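Local structure of kynurenine formamidase (Bacillus anthracis, 4CO9) at residues V79-I84 and D186-A191; P127-D132 and P150-L155; R112-G117 and V178-A183; Q13-D18 and T26-E31. The protein catalyses the zinc-dependent hydrolysis of N-formyl-L-kynurenine to L-kynurenine and formate, the second step of tryptophan degradation through the kynurenine pathway. One frame throughout, in Å; residues are numbered along the deposited sequence. Where two conformers were deposited one is given.

Contact 1: V79-I84 and D186-A191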
# COMPACT_ATOMS: atom_id res chain seq x y z
N VAL C 79 -5.93 6.78 7.38
CA VAL C 79 -6.02 5.81 8.46
C VAL C 79 -6.91 6.37 9.56
O VAL C 79 -6.65 7.45 10.08
CB VAL C 79 -4.64 5.52 9.08
CG1 VAL C 79 -4.75 4.42 10.14
CG2 VAL C 79 -3.63 5.10 8.01
N GLY C 80 -7.93 5.61 9.95
CA GLY C 80 -8.74 6.00 11.10
C GLY C 80 -10.20 5.63 10.96
O GLY C 80 -10.59 4.93 10.02
N PRO C 81 -11.03 6.09 11.93
CA PRO C 81 -12.44 5.75 11.97
C PRO C 81 -13.14 6.07 10.66
O PRO C 81 -12.87 7.11 10.06
CB PRO C 81 -12.98 6.63 13.11
CG PRO C 81 -11.81 6.79 14.01
CD PRO C 81 -10.63 6.90 13.10
N THR C 82 -14.00 5.16 10.24
CA THR C 82 -14.75 5.30 9.01
C THR C 82 -16.15 4.78 9.23
O THR C 82 -16.37 3.87 10.03
CB THR C 82 -14.18 4.55 7.75
OG1 THR C 82 -14.82 5.03 6.56
CG2 THR C 82 -14.45 3.07 7.80
N ARG C 83 -17.10 5.39 8.53
CA ARG C 83 -18.46 4.91 8.52
C ARG C 83 -18.78 4.39 7.14
O ARG C 83 -18.39 4.99 6.14
CB ARG C 83 -19.43 6.04 8.89
CG ARG C 83 -20.85 5.59 8.72
CD ARG C 83 -21.55 5.05 9.96
NE ARG C 83 -21.27 5.79 11.19
CZ ARG C 83 -21.99 6.83 11.62
NH1 ARG C 83 -23.02 7.27 10.92
NH2 ARG C 83 -21.67 7.41 12.77
N ILE C 84 -19.51 3.27 7.08
CA ILE C 84 -19.95 2.70 5.82
C ILE C 84 -21.48 2.72 5.73
O ILE C 84 -22.16 2.30 6.68
CB ILE C 84 -19.46 1.25 5.68
CG1 ILE C 84 -17.93 1.22 5.84
CG2 ILE C 84 -19.91 0.65 4.36
CD1 ILE C 84 -17.30 -0.13 5.61
N ASP C 186 -19.58 1.18 11.67
CA ASP C 186 -18.35 1.84 12.02
C ASP C 186 -17.17 0.90 12.04
O ASP C 186 -17.25 -0.21 12.57
CB ASP C 186 -18.49 2.53 13.37
CG ASP C 186 -19.33 3.78 13.29
OD1 ASP C 186 -19.34 4.45 12.23
OD2 ASP C 186 -19.96 4.10 14.30
N TYR C 187 -16.08 1.37 11.46
CA TYR C 187 -14.87 0.59 11.34
C TYR C 187 -13.69 1.51 11.51
O TYR C 187 -13.82 2.73 11.53
CB TYR C 187 -14.79 -0.03 9.95
CG TYR C 187 -15.88 -1.00 9.61
CD1 TYR C 187 -17.14 -0.56 9.17
CD2 TYR C 187 -15.66 -2.37 9.68
CE1 TYR C 187 -18.12 -1.46 8.84
CE2 TYR C 187 -16.64 -3.27 9.35
CZ TYR C 187 -17.87 -2.82 8.93
OH TYR C 187 -18.84 -3.74 8.62
N GLU C 188 -12.51 0.90 11.62
CA GLU C 188 -11.27 1.60 11.39
C GLU C 188 -10.84 1.24 9.97
O GLU C 188 -10.93 0.09 9.57
CB GLU C 188 -10.22 1.19 12.42
CG GLU C 188 -10.50 1.77 13.81
CD GLU C 188 -9.90 3.14 14.01
OE1 GLU C 188 -9.42 3.72 13.04
OE2 GLU C 188 -9.96 3.67 15.14
N LEU C 189 -10.43 2.25 9.20
CA LEU C 189 -10.00 2.07 7.80
C LEU C 189 -8.50 2.28 7.71
O LEU C 189 -7.94 3.13 8.39
CB LEU C 189 -10.68 3.09 6.89
CG LEU C 189 -10.24 3.19 5.42
CD1 LEU C 189 -10.55 1.92 4.64
CD2 LEU C 189 -10.91 4.39 4.75
N ILE C 190 -7.85 1.48 6.86
CA ILE C 190 -6.50 1.76 6.38
C ILE C 190 -6.54 1.71 4.86
O ILE C 190 -7.00 0.72 4.27
CB ILE C 190 -5.49 0.72 6.87
CG1 ILE C 190 -5.47 0.66 8.41
CG2 ILE C 190 -4.10 1.04 6.33
CD1 ILE C 190 -4.73 -0.54 8.95
N ALA C 191 -6.06 2.76 4.21
CA ALA C 191 -6.01 2.80 2.75
C ALA C 191 -4.89 3.72 2.26
O ALA C 191 -5.14 4.75 1.64
CB ALA C 191 -7.35 3.24 2.20
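Thr82 and Tyr187, with Leu189 beside them, bury the most surface where two antiparallel strands run together. Thr82 and Tyr187 form a hydrogen-bonded pair: Thr82 N donates a hydrogen bond to Tyr187 O at 2.8 Å, and Tyr187 N donates one to Thr82 O. Gly80 and Leu189 exchange a second such pair of bonds. On the face shared by Thr82, Tyr187 and Leu189, Thr82 CB meets Leu189 CB at 3.9 Å, while Thr82 CG2, in the conformer given, lies 3.8 Å from Tyr187 CB. The Tyr187 and Ile84 side chains cross at about a right angle, with Ile84 CD1 3.6 Å from Tyr187 CE1; Tyr187 OH is hydrogen-bonded to Ala183 O. On the other face Arg83, bent at chi2 and chi3, brings NE to 2.6 Å from Asp186 OD1 in a salt bridge. The carboxylate oxygen lies in the guanidinium plane and is approached on its syn side, but from 27° out of the carboxylate plane. Around this ladder the mixed sheet continues in both directions: strand 108-112 pairs with 81-86 on one flank, and strand 207-210 pairs with 185-190 on the other, sending Ile208 against Ile84, Tyr187 and Leu189.

Contact 2: P127-D132 and P150-L155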
# COMPACT_ATOMS: atom_id res chain seq x y z
N PRO C 127 -23.19 5.06 -10.73
CA PRO C 127 -23.73 6.20 -10.00
C PRO C 127 -22.61 7.16 -9.68
O PRO C 127 -21.57 6.73 -9.20
CB PRO C 127 -24.28 5.58 -8.72
CG PRO C 127 -24.32 4.11 -8.97
CD PRO C 127 -23.17 3.86 -9.88
N HIS C 128 -22.81 8.44 -9.95
CA HIS C 128 -21.79 9.44 -9.65
C HIS C 128 -22.19 10.23 -8.41
O HIS C 128 -23.32 10.11 -7.95
CB HIS C 128 -21.58 10.36 -10.84
CG HIS C 128 -22.81 11.10 -11.25
ND1 HIS C 128 -23.77 10.54 -12.07
CD2 HIS C 128 -23.24 12.35 -10.96
CE1 HIS C 128 -24.73 11.42 -12.28
NE2 HIS C 128 -24.44 12.52 -11.61
N LEU C 129 -21.26 11.02 -7.90
CA LEU C 129 -21.52 11.94 -6.81
C LEU C 129 -21.76 13.33 -7.38
O LEU C 129 -21.05 13.77 -8.28
CB LEU C 129 -20.32 12.00 -5.86
CG LEU C 129 -19.77 10.65 -5.41
CD1 LEU C 129 -18.70 10.87 -4.36
CD2 LEU C 129 -20.88 9.75 -4.87
N ARG C 130 -22.78 14.01 -6.89
CA ARG C 130 -23.08 15.36 -7.35
C ARG C 130 -22.24 16.36 -6.57
O ARG C 130 -21.91 16.13 -5.41
CB ARG C 130 -24.58 15.65 -7.21
CG ARG C 130 -25.45 14.69 -8.02
CD ARG C 130 -26.84 15.25 -8.25
NE ARG C 130 -27.54 15.50 -6.99
CZ ARG C 130 -28.15 14.56 -6.27
NH1 ARG C 130 -28.16 13.29 -6.65
NH2 ARG C 130 -28.75 14.91 -5.13
N ALA C 131 -21.92 17.49 -7.20
CA ALA C 131 -21.01 18.48 -6.61
C ALA C 131 -21.43 18.99 -5.23
O ALA C 131 -20.59 19.24 -4.37
CB ALA C 131 -20.83 19.66 -7.55
N ASP C 132 -22.73 19.13 -5.00
CA ASP C 132 -23.22 19.65 -3.71
C ASP C 132 -22.93 18.72 -2.52
O ASP C 132 -23.17 19.08 -1.37
CB ASP C 132 -24.71 20.02 -3.78
CG ASP C 132 -25.65 18.81 -3.85
OD1 ASP C 132 -25.23 17.64 -3.74
OD2 ASP C 132 -26.87 19.06 -3.99
N PRO C 150 -15.36 2.82 -10.07
CA PRO C 150 -14.05 3.39 -10.47
C PRO C 150 -13.93 4.90 -10.40
O PRO C 150 -12.82 5.42 -10.50
CB PRO C 150 -13.90 2.95 -11.92
CG PRO C 150 -14.79 1.77 -12.06
CD PRO C 150 -15.95 2.03 -11.16
N SER C 151 -15.05 5.60 -10.28
CA SER C 151 -15.02 7.04 -10.30
C SER C 151 -16.10 7.67 -9.43
O SER C 151 -17.13 7.06 -9.14
CB SER C 151 -15.18 7.54 -11.73
OG SER C 151 -14.87 8.93 -11.80
N VAL C 152 -15.83 8.90 -8.99
CA VAL C 152 -16.84 9.74 -8.33
C VAL C 152 -17.61 10.61 -9.34
O VAL C 152 -18.60 11.23 -8.97
CB VAL C 152 -16.23 10.64 -7.23
CG1 VAL C 152 -15.63 9.78 -6.12
CG2 VAL C 152 -15.20 11.61 -7.80
N ASP C 153 -17.14 10.67 -10.59
CA ASP C 153 -17.82 11.39 -11.66
C ASP C 153 -18.30 10.41 -12.73
O ASP C 153 -17.82 9.26 -12.79
CB ASP C 153 -16.88 12.40 -12.31
CG ASP C 153 -16.77 13.68 -11.53
OD1 ASP C 153 -17.80 14.36 -11.37
OD2 ASP C 153 -15.66 14.00 -11.07
N PRO C 154 -19.23 10.85 -13.59
CA PRO C 154 -19.67 9.95 -14.65
C PRO C 154 -18.49 9.53 -15.52
O PRO C 154 -17.56 10.31 -15.72
CB PRO C 154 -20.68 10.79 -15.45
CG PRO C 154 -21.16 11.83 -14.48
CD PRO C 154 -19.96 12.13 -13.63
N LEU C 155 -18.56 8.32 -16.05
CA LEU C 155 -17.44 7.74 -16.79
C LEU C 155 -17.05 8.54 -18.04
O LEU C 155 -15.89 8.56 -18.43
CB LEU C 155 -17.75 6.30 -17.18
CG LEU C 155 -18.04 5.34 -16.02
CD1 LEU C 155 -18.40 3.97 -16.57
CD2 LEU C 155 -16.86 5.25 -15.06
O HOH W 1 -19.37 7.42 -7.59
O HOH W 2 -20.32 14.07 -10.85
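Pro127 and Ser151 meet through a water that donates to both carbonyl oxygens, opening a contact between the short strand 128-129 and the loop after strand 144-147. That loop contains an ST turn, in which Ser151 OG accepts from Asp153 N, and it leads to the zinc site: Asp153 OD2 is hydrogen-bonded to the ligand His163. Next along the chain, His128 has CG between its backbone N and carbonyl carbon (chi1 59°), and its ring takes Pro154 over one face. Pro154 CG sits 3.9 Å from the His128 ring centroid, 20° off the normal, in a CH-pi contact displaced toward the rim; Pro154 CD lies 3.7 Å from His128 CB. Leu129 then supplies the direct backbone link, its N donating to Val152 O at 2.9 Å with an N-H...O angle of 170°. Its side chain crosses that of Val152 obliquely and packs beside it, CD1 to CG1. The other side of the strand pairs with strand 92-93, and Val152 also packs on Ala162 and His163 of helix 161-168. A second water closes the contact, donating to Leu129 O at 2.7 Å and to Asp153 OD1 at 2.6 Å.

Contact 3: R112-G117 and V178-A183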
# COMPACT_ATOMS: atom_id res chain seq x y z
N ARG C 112 -21.45 2.31 -0.32
CA ARG C 112 -21.78 1.10 -1.04
C ARG C 112 -22.91 1.38 -2.04
O ARG C 112 -24.06 1.55 -1.64
CB ARG C 112 -22.22 -0.04 -0.09
CG ARG C 112 -22.27 -1.40 -0.78
CD ARG C 112 -22.99 -2.50 0.01
NE ARG C 112 -22.40 -2.74 1.33
CZ ARG C 112 -22.80 -2.12 2.44
NH1 ARG C 112 -23.82 -1.25 2.41
NH2 ARG C 112 -22.19 -2.38 3.58
N THR C 113 -22.56 1.47 -3.32
CA THR C 113 -23.57 1.60 -4.37
C THR C 113 -24.06 0.22 -4.81
O THR C 113 -25.17 0.10 -5.30
CB THR C 113 -23.04 2.34 -5.62
OG1 THR C 113 -22.12 1.50 -6.33
CG2 THR C 113 -22.39 3.66 -5.26
N SER C 114 -23.21 -0.79 -4.64
CA SER C 114 -23.47 -2.14 -5.14
C SER C 114 -23.88 -2.13 -6.61
O SER C 114 -24.67 -2.97 -7.04
CB SER C 114 -24.54 -2.84 -4.30
OG SER C 114 -24.15 -2.92 -2.93
N SER C 115 -23.36 -1.17 -7.36
CA SER C 115 -23.80 -0.96 -8.75
C SER C 115 -23.05 -1.86 -9.73
O SER C 115 -23.60 -2.24 -10.76
CB SER C 115 -23.68 0.49 -9.15
OG SER C 115 -24.03 0.65 -10.51
N HIS C 116 -21.80 -2.19 -9.41
CA HIS C 116 -20.97 -2.93 -10.36
C HIS C 116 -20.42 -4.19 -9.70
O HIS C 116 -21.01 -5.27 -9.83
CB HIS C 116 -19.87 -2.03 -10.93
CG HIS C 116 -19.06 -2.69 -12.00
ND1 HIS C 116 -19.60 -3.14 -13.19
CD2 HIS C 116 -17.73 -2.97 -12.06
CE1 HIS C 116 -18.65 -3.68 -13.93
NE2 HIS C 116 -17.51 -3.60 -13.27
N GLY C 117 -19.31 -4.07 -8.97
CA GLY C 117 -18.77 -5.20 -8.21
C GLY C 117 -18.11 -6.31 -9.02
O GLY C 117 -17.86 -7.38 -8.49
N VAL C 178 -14.28 -2.70 -2.24
CA VAL C 178 -15.17 -3.85 -2.36
C VAL C 178 -15.93 -3.98 -1.05
O VAL C 178 -15.34 -4.25 -0.01
CB VAL C 178 -14.35 -5.13 -2.56
CG1 VAL C 178 -15.27 -6.33 -2.75
CG2 VAL C 178 -13.42 -4.97 -3.75
N LEU C 179 -17.24 -3.74 -1.11
CA LEU C 179 -18.03 -3.62 0.10
C LEU C 179 -19.23 -4.57 0.21
O LEU C 179 -19.96 -4.51 1.19
CB LEU C 179 -18.54 -2.17 0.24
CG LEU C 179 -17.50 -1.06 0.32
CD1 LEU C 179 -18.20 0.29 0.38
CD2 LEU C 179 -16.56 -1.24 1.50
N ASP C 180 -19.44 -5.45 -0.76
CA ASP C 180 -20.64 -6.31 -0.70
C ASP C 180 -20.58 -7.37 0.42
O ASP C 180 -21.61 -7.82 0.88
CB ASP C 180 -20.98 -6.90 -2.07
CG ASP C 180 -21.88 -5.98 -2.90
OD1 ASP C 180 -21.91 -4.74 -2.66
OD2 ASP C 180 -22.56 -6.50 -3.81
N HIS C 181 -19.37 -7.67 0.90
CA HIS C 181 -19.18 -8.64 1.97
C HIS C 181 -19.09 -8.01 3.36
O HIS C 181 -18.81 -8.71 4.32
CB HIS C 181 -17.95 -9.51 1.70
CG HIS C 181 -16.66 -8.75 1.67
ND1 HIS C 181 -16.31 -7.91 0.63
CD2 HIS C 181 -15.63 -8.70 2.55
CE1 HIS C 181 -15.14 -7.37 0.88
NE2 HIS C 181 -14.70 -7.83 2.04
N VAL C 182 -19.32 -6.71 3.48
CA VAL C 182 -19.24 -6.05 4.78
C VAL C 182 -20.53 -5.30 5.10
O VAL C 182 -21.20 -4.74 4.23
CB VAL C 182 -18.02 -5.09 4.89
CG1 VAL C 182 -16.75 -5.81 4.48
CG2 VAL C 182 -18.22 -3.85 4.05
N ALA C 183 -20.86 -5.29 6.38
CA ALA C 183 -22.08 -4.66 6.85
C ALA C 183 -21.87 -3.17 7.02
O ALA C 183 -20.74 -2.70 7.21
CB ALA C 183 -22.50 -5.29 8.17
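Arg112 reaches from the end of strand 108-112 to the loop 178-183, and its side chain shows how one arginine can bind a turn through backbone carbonyls. Its CB lies 4.1 Å from Leu179 CD1. CG, placed anti to the backbone N (chi1 -167°), passes Leu179 CB at 3.9 Å and also approaches Asp180 OD1. CD comes to 3.6 Å from the same Asp180 OD1. The chain bends at chi3, and NE donates to Leu179 O at 3.0 Å. That oxygen lies in the guanidinium plane, whereas NE stands well above the plane of the carbonyl. From the opposite face of the same carbonyl, Val182 N closes the type I beta turn that runs from Leu179 to Val182, so Leu179 O is gripped by two donors. At the tip, Arg112 NH2 donates to Val182 O at 2.6 Å. This bond is bent, with an N-H...O angle of 136°, and the oxygen is tilted 28° from the guanidinium plane; NH1 turns to salt bridges with Asp86 and Asp184. Beyond the arginine, Ser114 OG donates to Asp180 OD1 at 2.9 Å, meeting it on the syn side. Arg112 NE and Asp180 OD1 remain 4.5 Å apart, beyond a salt bridge. The turn is thus held mainly by its main-chain carbonyls, those at its start and end both turned to one guanidinium. With two aspartates at NH1 and Asp180 close by, the buried arginine is expected to stay protonated, its charge probably balanced by the carboxylates and the carbonyl dipoles.

Contact 4: Q13-D18 and T26-E31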
# COMPACT_ATOMS: atom_id res chain seq x y z
N GLN C 13 -9.71 -4.86 -4.41
CA GLN C 13 -9.86 -5.72 -5.58
C GLN C 13 -8.56 -6.49 -5.86
O GLN C 13 -7.49 -5.90 -5.87
CB GLN C 13 -10.24 -4.89 -6.80
CG GLN C 13 -11.61 -4.25 -6.72
CD GLN C 13 -12.01 -3.51 -7.98
OE1 GLN C 13 -11.18 -3.17 -8.81
NE2 GLN C 13 -13.31 -3.25 -8.12
N PRO C 14 -8.65 -7.80 -6.13
CA PRO C 14 -7.44 -8.53 -6.46
C PRO C 14 -6.81 -7.98 -7.74
O PRO C 14 -7.52 -7.74 -8.72
CB PRO C 14 -7.92 -9.97 -6.68
CG PRO C 14 -9.16 -10.07 -5.88
CD PRO C 14 -9.81 -8.70 -5.97
N LEU C 15 -5.50 -7.78 -7.69
CA LEU C 15 -4.73 -7.26 -8.80
C LEU C 15 -4.08 -8.43 -9.53
O LEU C 15 -3.23 -9.12 -8.97
CB LEU C 15 -3.67 -6.28 -8.31
CG LEU C 15 -4.16 -4.93 -7.78
CD1 LEU C 15 -2.98 -4.19 -7.15
CD2 LEU C 15 -4.80 -4.08 -8.88
N ASN C 16 -4.48 -8.62 -10.77
CA ASN C 16 -3.93 -9.65 -11.63
C ASN C 16 -4.22 -9.28 -13.09
O ASN C 16 -4.92 -8.29 -13.37
CB ASN C 16 -4.49 -11.02 -11.28
CG ASN C 16 -6.00 -11.04 -11.31
OD1 ASN C 16 -6.64 -10.72 -12.33
ND2 ASN C 16 -6.60 -11.38 -10.18
N ASN C 17 -3.69 -10.07 -14.01
CA ASN C 17 -3.79 -9.74 -15.42
C ASN C 17 -5.22 -9.70 -15.96
O ASN C 17 -5.43 -9.16 -17.04
CB ASN C 17 -2.92 -10.68 -16.26
CG ASN C 17 -1.42 -10.50 -16.02
OD1 ASN C 17 -0.99 -9.75 -15.16
ND2 ASN C 17 -0.62 -11.21 -16.80
N ASP C 18 -6.19 -10.25 -15.22
CA ASP C 18 -7.59 -10.20 -15.63
C ASP C 18 -8.36 -8.97 -15.18
O ASP C 18 -9.51 -8.80 -15.56
CB ASP C 18 -8.32 -11.45 -15.10
CG ASP C 18 -7.73 -12.75 -15.65
OD1 ASP C 18 -7.27 -12.76 -16.80
OD2 ASP C 18 -7.75 -13.75 -14.91
N THR C 26 -3.23 1.64 -19.59
CA THR C 26 -2.26 0.57 -19.48
C THR C 26 -2.90 -0.71 -18.93
O THR C 26 -3.44 -0.68 -17.84
CB THR C 26 -1.12 0.97 -18.50
OG1 THR C 26 -0.56 2.21 -18.91
CG2 THR C 26 -0.04 -0.08 -18.46
N PRO C 27 -2.83 -1.83 -19.68
CA PRO C 27 -3.30 -3.08 -19.09
C PRO C 27 -2.44 -3.51 -17.91
O PRO C 27 -1.24 -3.26 -17.89
CB PRO C 27 -3.16 -4.10 -20.24
CG PRO C 27 -3.04 -3.30 -21.47
CD PRO C 27 -2.32 -2.05 -21.05
N PHE C 28 -3.06 -4.13 -16.91
CA PHE C 28 -2.31 -4.60 -15.76
C PHE C 28 -1.43 -5.78 -16.17
O PHE C 28 -1.89 -6.66 -16.86
CB PHE C 28 -3.22 -5.07 -14.63
CG PHE C 28 -2.46 -5.59 -13.44
CD1 PHE C 28 -2.00 -6.92 -13.37
CD2 PHE C 28 -2.16 -4.73 -12.39
CE1 PHE C 28 -1.28 -7.36 -12.27
CE2 PHE C 28 -1.44 -5.17 -11.30
CZ PHE C 28 -1.01 -6.49 -11.23
N SER C 29 -0.19 -5.77 -15.72
CA SER C 29 0.74 -6.85 -16.01
C SER C 29 1.62 -7.17 -14.81
O SER C 29 2.40 -6.33 -14.39
CB SER C 29 1.63 -6.41 -17.20
OG SER C 29 2.65 -7.34 -17.41
N TYR C 30 1.49 -8.38 -14.25
CA TYR C 30 2.56 -8.95 -13.44
C TYR C 30 3.17 -10.12 -14.19
O TYR C 30 2.45 -11.01 -14.64
CB TYR C 30 2.10 -9.42 -12.04
CG TYR C 30 3.25 -10.13 -11.37
CD1 TYR C 30 4.23 -9.42 -10.69
CD2 TYR C 30 3.43 -11.50 -11.51
CE1 TYR C 30 5.34 -10.05 -10.12
CE2 TYR C 30 4.53 -12.13 -10.96
CZ TYR C 30 5.48 -11.42 -10.27
OH TYR C 30 6.57 -12.09 -9.74
N GLU C 31 4.49 -10.10 -14.35
CA GLU C 31 5.19 -11.21 -15.01
C GLU C 31 6.48 -11.56 -14.27
O GLU C 31 7.12 -10.68 -13.70
CB GLU C 31 5.36 -10.93 -16.55
CG GLU C 31 4.04 -10.74 -17.38
CD GLU C 31 3.10 -11.95 -17.41
OE1 GLU C 31 3.54 -13.12 -17.32
OE2 GLU C 31 1.90 -11.71 -17.53
O HOH W 3 -4.23 -7.16 -18.16
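Tyr30 N donates to Asn17 OD1 at 3.0 Å, joining the loop 13-18 to residues 26-31 by a bond that lies in the amide plane and on a lone pair of the oxygen, with an N-H...O angle of 165°. Chi1 of Asn17 (-67°) sets CG beside the backbone N. The amide itself is turned to bring OD1 to Tyr30 N and ND2 toward Glu31, so that one side chain serves Tyr30 and Glu31 of strand 29-34. In one of the two modelled conformers of Glu31, Asn17 ND2 donates to Glu31 OE2, which lies almost in the amide plane. Strand 29-34 pairs antiparallel with strand 44-50 in a two-stranded ribbon, and the loop 13-18 contains an Asx turn in which Asn16 OD1 accepts from Asp18 N. Phe28, just before the strand, lays its ring against the loop 13-18. One face lies against the backbone of residues 15 and 16, with Asn16 N 3.7 Å above the plane of the Phe28 ring, toward the rim; that buried N has no partner in the model. Asn16 O approaches Phe28 CD1 at 3.2 Å, Asn17 OD1 sits at the ring edge, and Leu15 CB meets Phe28 CE2 at 3.9 Å. A water donates to both Asn17 O and Phe28 O. The second subunit packs here too: Leu196 of that subunit lies on Phe28, Ser197 of that subunit bonds to Asn16 ND2, and Tyr30 OH bonds to Asp200 of that subunit.

In the fold
Contacts 1 and 3 share a border on the mixed sheet, where Ile84 CG2 packs 3.9 Å from Arg112 NH2; the centres of the two contacts are 16 Å apart. Contact 3 in turn touches contact 2 through Pro127 CG and Thr113 CB, 4.0 Å apart, and contact 4 through Val178 CG2 and Gln13 CG at 3.6 Å. Contact 2 lies closest to the catalytic centre: the Ser151 side chain is about 4 Å from a zinc ion and from the side chain of substrate-binding Trp22. In contact 4 the Leu15 side chain is about 12 Å from a zinc ion. Contacts 1 and 4, with centres 26 Å apart, both reach the second subunit of the homodimer.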